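Local coordinates for YECBM32 (Yersinia enterocolitica, PDB 2JDA), which binds polygalacturonic acid, the backbone of pectin, as a periplasmic carbohydrate-binding module of the F5/8 type C (discoidin-like) family, at residues 35-40 against 125-130; 41-46 against 116-121. All coordinates share one frame; numbering follows the deposited sequence.

Overall arrangement
Of the four strands in these contacts, 38-41 comes first along the chain and runs almost directly into strand 44-50; much later, strand 112-120 is followed closely by strand 125-133. Interaction 1 pairs the first of these strands with the last, closing a loop of 84 intervening residues. Interaction 2 pairs the two inner ones and closes 69 residues, so it is nested inside the loop of interaction 1. Strands 38-41 and 125-133 lie in the mixed sheet next to the calcium ion, whereas 44-50 and 112-120 lie in the five-stranded antiparallel sheet. The two centres lie 11 Å apart, and Trp38 CZ3 packs 3.6 Å from Val46 CG1 between the sheets.

Interaction 1 of 2, residues 35-40 against 125-130; sequences KTRWAA and WSAINE. With CA (calcium ion), chain C.
The calcium site of this module joins Thr36 to Asn129 and Glu130 where two antiparallel strands meet. Thr36 grips the ion twice, through its carbonyl O and through OG1, each 2.5 Å from the calcium; chi1 of 65° sets OG1 between the backbone N and the carbonyl carbon, on the metal. From the other segment, Asn129 O and Glu130 OE1 each bind the ion at 2.4 Å. Sharing the cation explains why Thr36 O and Asn129 O, two acceptors, can sit only 2.9 Å apart. Asn28, Asp31 and Asp33 complete the shell, and Gly32 N holds Glu130 OE2, the carboxylate oxygen that does not bind the metal.

Beyond the ion, four backbone hydrogen bonds pair Trp38 with Ile128 and Ala40 with Ser126; the straightest, from Ser126 N to Ala40 O, has an angle of 176° at the hydrogen. The strand axes run antiparallel at 173°. Between these pairs lies the non-hydrogen-bonded pair Ala39 and Ala127, whose CB atoms touch at 4.0 Å on one face of the sheet. On the other face Trp38 and Ile128 lie side by side, and Ile128 CD1 meets the indole at its edge, near the ring plane, beside CZ3. The Trp125 ring comes back toward the other strand, with Ala39 C at its edge and CE3 3.4 Å from Ala40 C. Alongside the metal site, Asn129 OD1 lies 3.6 Å from Arg37 CB and accepts a hydrogen bond from a water, which also takes a weak one from Arg37 NH1.

Asn129 and Glu130 both face Val62, presenting consecutive residues to one cation: a classic beta bulge beside the calcium site in the beta-sandwich of an F5/8 type C domain.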
loop_
_atom_site.group_PDB
_atom_site.type_symbol
_atom_site.label_atom_id
_atom_site.label_comp_id
_atom_site.label_asym_id
_atom_site.label_seq_id
_atom_site.Cartn_x
_atom_site.Cartn_y
_atom_site.Cartn_z
ATOM N N LYS A 35 -6.343 -11.971 5.752
ATOM C CA LYS A 35 -6.924 -11.886 7.070
ATOM C C LYS A 35 -6.013 -11.156 8.086
ATOM O O LYS A 35 -6.453 -10.903 9.186
ATOM C CB LYS A 35 -7.239 -13.271 7.657
ATOM C CG LYS A 35 -8.124 -14.137 6.793
ATOM C CD LYS A 35 -8.046 -15.624 7.342
ATOM C CE LYS A 35 -6.752 -16.429 6.909
ATOM N NZ LYS A 35 -6.329 -16.359 5.462
ATOM N N THR A 36 -4.746 -10.931 7.772
ATOM C CA THR A 36 -3.874 -10.133 8.668
ATOM C C THR A 36 -3.698 -8.751 8.031
ATOM O O THR A 36 -3.642 -8.609 6.808
ATOM C CB THR A 36 -2.495 -10.762 8.798
ATOM O OG1 THR A 36 -1.842 -10.732 7.522
ATOM C CG2 THR A 36 -2.584 -12.201 9.249
ATOM N N ARG A 37 -3.574 -7.734 8.869
ATOM C CA ARG A 37 -3.420 -6.354 8.411
ATOM C C ARG A 37 -2.410 -5.595 9.206
ATOM O O ARG A 37 -2.116 -5.918 10.335
ATOM C CB ARG A 37 -4.761 -5.641 8.465
ATOM C CG ARG A 37 -5.371 -5.442 9.836
ATOM C CD ARG A 37 -6.750 -4.849 9.765
ATOM N NE ARG A 37 -7.448 -4.695 11.036
ATOM C CZ ARG A 37 -8.178 -5.626 11.598
ATOM N NH1 ARG A 37 -8.242 -6.851 11.099
ATOM N NH2 ARG A 37 -8.807 -5.306 12.708
ATOM N N TRP A 38 -1.848 -4.595 8.544
ATOM C CA TRP A 38 -1.184 -3.477 9.198
ATOM C C TRP A 38 -2.228 -2.410 9.460
ATOM O O TRP A 38 -3.039 -2.094 8.584
ATOM C CB TRP A 38 -0.104 -2.890 8.269
ATOM C CG TRP A 38 0.447 -1.576 8.745
ATOM C CD1 TRP A 38 1.201 -1.379 9.880
ATOM C CD2 TRP A 38 0.290 -0.298 8.149
ATOM N NE1 TRP A 38 1.463 -0.048 10.059
ATOM C CE2 TRP A 38 0.957 0.639 8.977
ATOM C CE3 TRP A 38 -0.384 0.183 7.000
ATOM C CZ2 TRP A 38 0.967 1.997 8.691
ATOM C CZ3 TRP A 38 -0.360 1.513 6.726
ATOM C CH2 TRP A 38 0.329 2.416 7.574
ATOM N N ALA A 39 -2.171 -1.815 10.635
ATOM C CA ALA A 39 -3.048 -0.689 10.992
ATOM C C ALA A 39 -2.294 0.304 11.865
ATOM O O ALA A 39 -1.570 -0.087 12.769
ATOM C CB ALA A 39 -4.270 -1.135 11.717
ATOM N N ALA A 40 -2.502 1.592 11.600
ATOM C CA ALA A 40 -1.856 2.676 12.352
ATOM C C ALA A 40 -2.795 3.860 12.350
ATOM O O ALA A 40 -3.603 3.987 11.451
ATOM C CB ALA A 40 -0.551 3.047 11.716
ATOM N N TRP A 125 -7.951 5.733 11.422
ATOM C CA TRP A 125 -7.108 4.557 11.218
ATOM C C TRP A 125 -6.855 4.316 9.731
ATOM O O TRP A 125 -7.744 4.466 8.890
ATOM C CB TRP A 125 -7.701 3.285 11.827
ATOM C CG TRP A 125 -7.623 3.246 13.319
ATOM C CD1 TRP A 125 -8.546 3.730 14.211
ATOM C CD2 TRP A 125 -6.557 2.747 14.084
ATOM N NE1 TRP A 125 -8.108 3.526 15.500
ATOM C CE2 TRP A 125 -6.894 2.903 15.447
ATOM C CE3 TRP A 125 -5.351 2.136 13.774
ATOM C CZ2 TRP A 125 -6.061 2.523 16.456
ATOM C CZ3 TRP A 125 -4.524 1.784 14.787
ATOM C CH2 TRP A 125 -4.889 1.926 16.107
ATOM N N SER A 126 -5.625 3.928 9.434
ATOM C CA SER A 126 -5.228 3.411 8.140
ATOM C C SER A 126 -5.004 1.933 8.298
ATOM O O SER A 126 -4.205 1.533 9.144
ATOM C CB SER A 126 -3.933 4.087 7.671
ATOM O OG SER A 126 -4.091 5.498 7.486
ATOM N N ALA A 127 -5.700 1.096 7.543
ATOM C CA ALA A 127 -5.590 -0.336 7.737
ATOM C C ALA A 127 -5.579 -1.026 6.362
ATOM O O ALA A 127 -6.478 -0.806 5.554
ATOM C CB ALA A 127 -6.741 -0.849 8.621
ATOM N N ILE A 128 -4.572 -1.837 6.114
ATOM C CA ILE A 128 -4.345 -2.482 4.825
ATOM C C ILE A 128 -4.105 -3.964 5.047
ATOM O O ILE A 128 -3.192 -4.336 5.759
ATOM C CB ILE A 128 -3.194 -1.812 4.036
ATOM C CG1 ILE A 128 -3.498 -0.330 3.797
ATOM C CG2 ILE A 128 -2.999 -2.534 2.756
ATOM C CD1 ILE A 128 -2.313 0.521 3.240
ATOM N N ASN A 129 -4.933 -4.795 4.414
ATOM C CA ASN A 129 -4.765 -6.240 4.542
ATOM C C ASN A 129 -3.564 -6.751 3.770
ATOM O O ASN A 129 -2.816 -7.639 4.233
ATOM C CB ASN A 129 -6.010 -6.980 4.055
ATOM C CG ASN A 129 -7.274 -6.670 4.842
ATOM O OD1 ASN A 129 -7.241 -6.263 5.998
ATOM N ND2 ASN A 129 -8.454 -6.861 4.178
ATOM N N GLU A 130 -3.361 -6.241 2.554
ATOM C CA GLU A 130 -2.316 -6.754 1.699
ATOM C C GLU A 130 -1.979 -5.715 0.624
ATOM O O GLU A 130 -2.799 -4.909 0.172
ATOM C CB GLU A 130 -2.805 -8.044 1.031
ATOM C CG GLU A 130 -1.726 -8.978 0.623
ATOM C CD GLU A 130 -0.933 -9.648 1.749
ATOM O OE1 GLU A 130 -1.292 -9.820 2.960
ATOM O OE2 GLU A 130 0.163 -9.935 1.378
HETATM CA CA CA C . -1.934 -9.581 5.302
HETATM O O HOH W 1 -7.603 -8.015 8.056
#

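Interaction 2 of 2, residues 41-46 against 116-121; sequences SGESWV and DTFGTD
Ser44 and Thr117 form a hydrogen-bonded pair between two neighbouring strands of the five-stranded antiparallel sheet in this beta-sandwich. Ser44 N donates to Thr117 O at 3.0 Å, and Thr117 N returns a bond to Ser44 O at 2.8 Å. The second is nearly straight at hydrogen, yet its donor stands above the carbonyl plane, and the strand segments are well twisted, their directions 138° apart. On the buried face, Thr117 OG1 comes 3.5 Å from Ser44 CB, with Trp38 beside both side chains.

The next pair, Trp45 and Asp116, is non-hydrogen-bonded. Here Asp116 OD1 lies 3.4 Å from Trp45 CB, while the indole leads away from Asp116; Lys114 NZ forms a salt bridge with the same carboxylate oxygen.

Just before strand 44-50 begins, Glu43 reaches across to Phe118. Its CG approaches Phe118 CD1 at 3.6 Å, and its carboxylate, inclined 60° to the ring, puts CD at the ring edge, in plane.

Further out, Ser126 OG bonds to Gly119 N and, weakly, to Thr117 OG1, linking this strand to the mixed sheet. On the Ser44 side, chi1 of -60° places OG beside its own backbone N, and OG donates a hydrogen bond to Gly42 O at 3.0 Å, from above that carbonyl plane.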
loop_
_atom_site.group_PDB
_atom_site.type_symbol
_atom_site.label_atom_id
_atom_site.label_comp_id
_atom_site.label_asym_id
_atom_site.label_seq_id
_atom_site.Cartn_x
_atom_site.Cartn_y
_atom_site.Cartn_z
ATOM N N SER A 41 -2.688 4.754 13.344
ATOM C CA SER A 41 -3.605 5.888 13.476
ATOM C C SER A 41 -2.902 7.205 13.160
ATOM O O SER A 41 -1.688 7.390 13.376
ATOM C CB SER A 41 -4.245 5.922 14.857
ATOM O OG SER A 41 -3.328 5.858 15.866
ATOM N N GLY A 42 -3.703 8.130 12.621
ATOM C CA GLY A 42 -3.203 9.411 12.205
ATOM C C GLY A 42 -2.453 9.334 10.898
ATOM O O GLY A 42 -2.543 8.326 10.189
ATOM N N GLU A 43 -1.773 10.377 10.517
ATOM C CA GLU A 43 -0.998 10.369 9.286
ATOM C C GLU A 43 0.175 9.442 9.545
ATOM O O GLU A 43 0.958 9.641 10.486
ATOM C CB GLU A 43 -0.530 11.762 8.878
ATOM C CG GLU A 43 -1.631 12.624 8.294
ATOM C CD GLU A 43 -1.113 14.014 7.850
ATOM O OE1 GLU A 43 -0.046 14.027 7.179
ATOM O OE2 GLU A 43 -1.927 14.947 8.086
ATOM N N SER A 44 0.288 8.431 8.692
ATOM C CA SER A 44 1.171 7.310 8.889
ATOM C C SER A 44 1.916 7.012 7.573
ATOM O O SER A 44 1.645 7.644 6.523
ATOM C CB SER A 44 0.363 6.124 9.332
ATOM O OG SER A 44 -0.314 6.371 10.541
ATOM N N TRP A 45 2.794 6.043 7.606
ATOM C CA TRP A 45 3.427 5.564 6.376
ATOM C C TRP A 45 3.819 4.128 6.571
ATOM O O TRP A 45 4.073 3.675 7.676
ATOM C CB TRP A 45 4.640 6.425 5.922
ATOM C CG TRP A 45 5.705 6.599 6.929
ATOM C CD1 TRP A 45 5.796 7.590 7.854
ATOM C CD2 TRP A 45 6.737 5.659 7.253
ATOM N NE1 TRP A 45 6.869 7.355 8.690
ATOM C CE2 TRP A 45 7.456 6.172 8.339
ATOM C CE3 TRP A 45 7.155 4.441 6.696
ATOM C CZ2 TRP A 45 8.543 5.517 8.896
ATOM C CZ3 TRP A 45 8.263 3.812 7.234
ATOM C CH2 TRP A 45 8.938 4.342 8.334
ATOM N N VAL A 46 3.862 3.395 5.458
ATOM C CA VAL A 46 4.368 2.026 5.394
ATOM C C VAL A 46 5.250 1.935 4.169
ATOM O O VAL A 46 4.893 2.457 3.092
ATOM C CB VAL A 46 3.206 1.016 5.414
ATOM C CG1 VAL A 46 2.239 1.164 4.232
ATOM C CG2 VAL A 46 3.767 -0.416 5.483
ATOM N N ASP A 116 2.129 6.946 2.090
ATOM C CA ASP A 116 1.811 7.864 3.173
ATOM C C ASP A 116 0.283 7.826 3.262
ATOM O O ASP A 116 -0.410 8.007 2.249
ATOM C CB ASP A 116 2.286 9.278 2.883
ATOM C CG ASP A 116 3.798 9.414 2.783
ATOM O OD1 ASP A 116 4.573 8.465 3.180
ATOM O OD2 ASP A 116 4.297 10.459 2.267
ATOM N N THR A 117 -0.261 7.560 4.439
ATOM C CA THR A 117 -1.691 7.300 4.594
ATOM C C THR A 117 -2.285 8.324 5.554
ATOM O O THR A 117 -1.628 8.812 6.471
ATOM C CB THR A 117 -1.971 5.872 5.089
ATOM O OG1 THR A 117 -1.418 5.677 6.391
ATOM C CG2 THR A 117 -1.311 4.834 4.192
ATOM N N PHE A 118 -3.563 8.620 5.341
ATOM C CA PHE A 118 -4.237 9.736 6.021
ATOM C C PHE A 118 -5.532 9.323 6.697
ATOM O O PHE A 118 -6.366 10.207 7.009
ATOM C CB PHE A 118 -4.492 10.887 5.028
ATOM C CG PHE A 118 -3.270 11.317 4.279
ATOM C CD1 PHE A 118 -2.386 12.203 4.815
ATOM C CD2 PHE A 118 -2.971 10.800 3.040
ATOM C CE1 PHE A 118 -1.221 12.539 4.142
ATOM C CE2 PHE A 118 -1.798 11.168 2.348
ATOM C CZ PHE A 118 -0.934 11.990 2.926
ATOM N N GLY A 119 -5.708 8.013 6.965
ATOM C CA GLY A 119 -6.935 7.504 7.548
ATOM C C GLY A 119 -8.003 7.331 6.516
ATOM O O GLY A 119 -7.745 7.378 5.311
ATOM N N THR A 120 -9.237 7.131 6.992
ATOM C CA THR A 120 -10.357 6.929 6.094
ATOM C C THR A 120 -11.379 8.029 6.299
ATOM O O THR A 120 -11.186 9.002 7.086
ATOM C CB THR A 120 -11.022 5.575 6.301
ATOM O OG1 THR A 120 -11.709 5.524 7.596
ATOM C CG2 THR A 120 -10.052 4.455 6.296
ATOM N N ASP A 121 -12.469 7.896 5.519
ATOM C CA ASP A 121 -13.647 8.758 5.690
ATOM C C ASP A 121 -14.482 8.433 6.905
ATOM O O ASP A 121 -15.456 9.156 7.169
ATOM C CB ASP A 121 -14.476 8.758 4.392
ATOM C CG ASP A 121 -14.953 7.358 3.947
ATOM O OD1 ASP A 121 -14.416 6.301 4.379
ATOM O OD2 ASP A 121 -15.916 7.213 3.130
#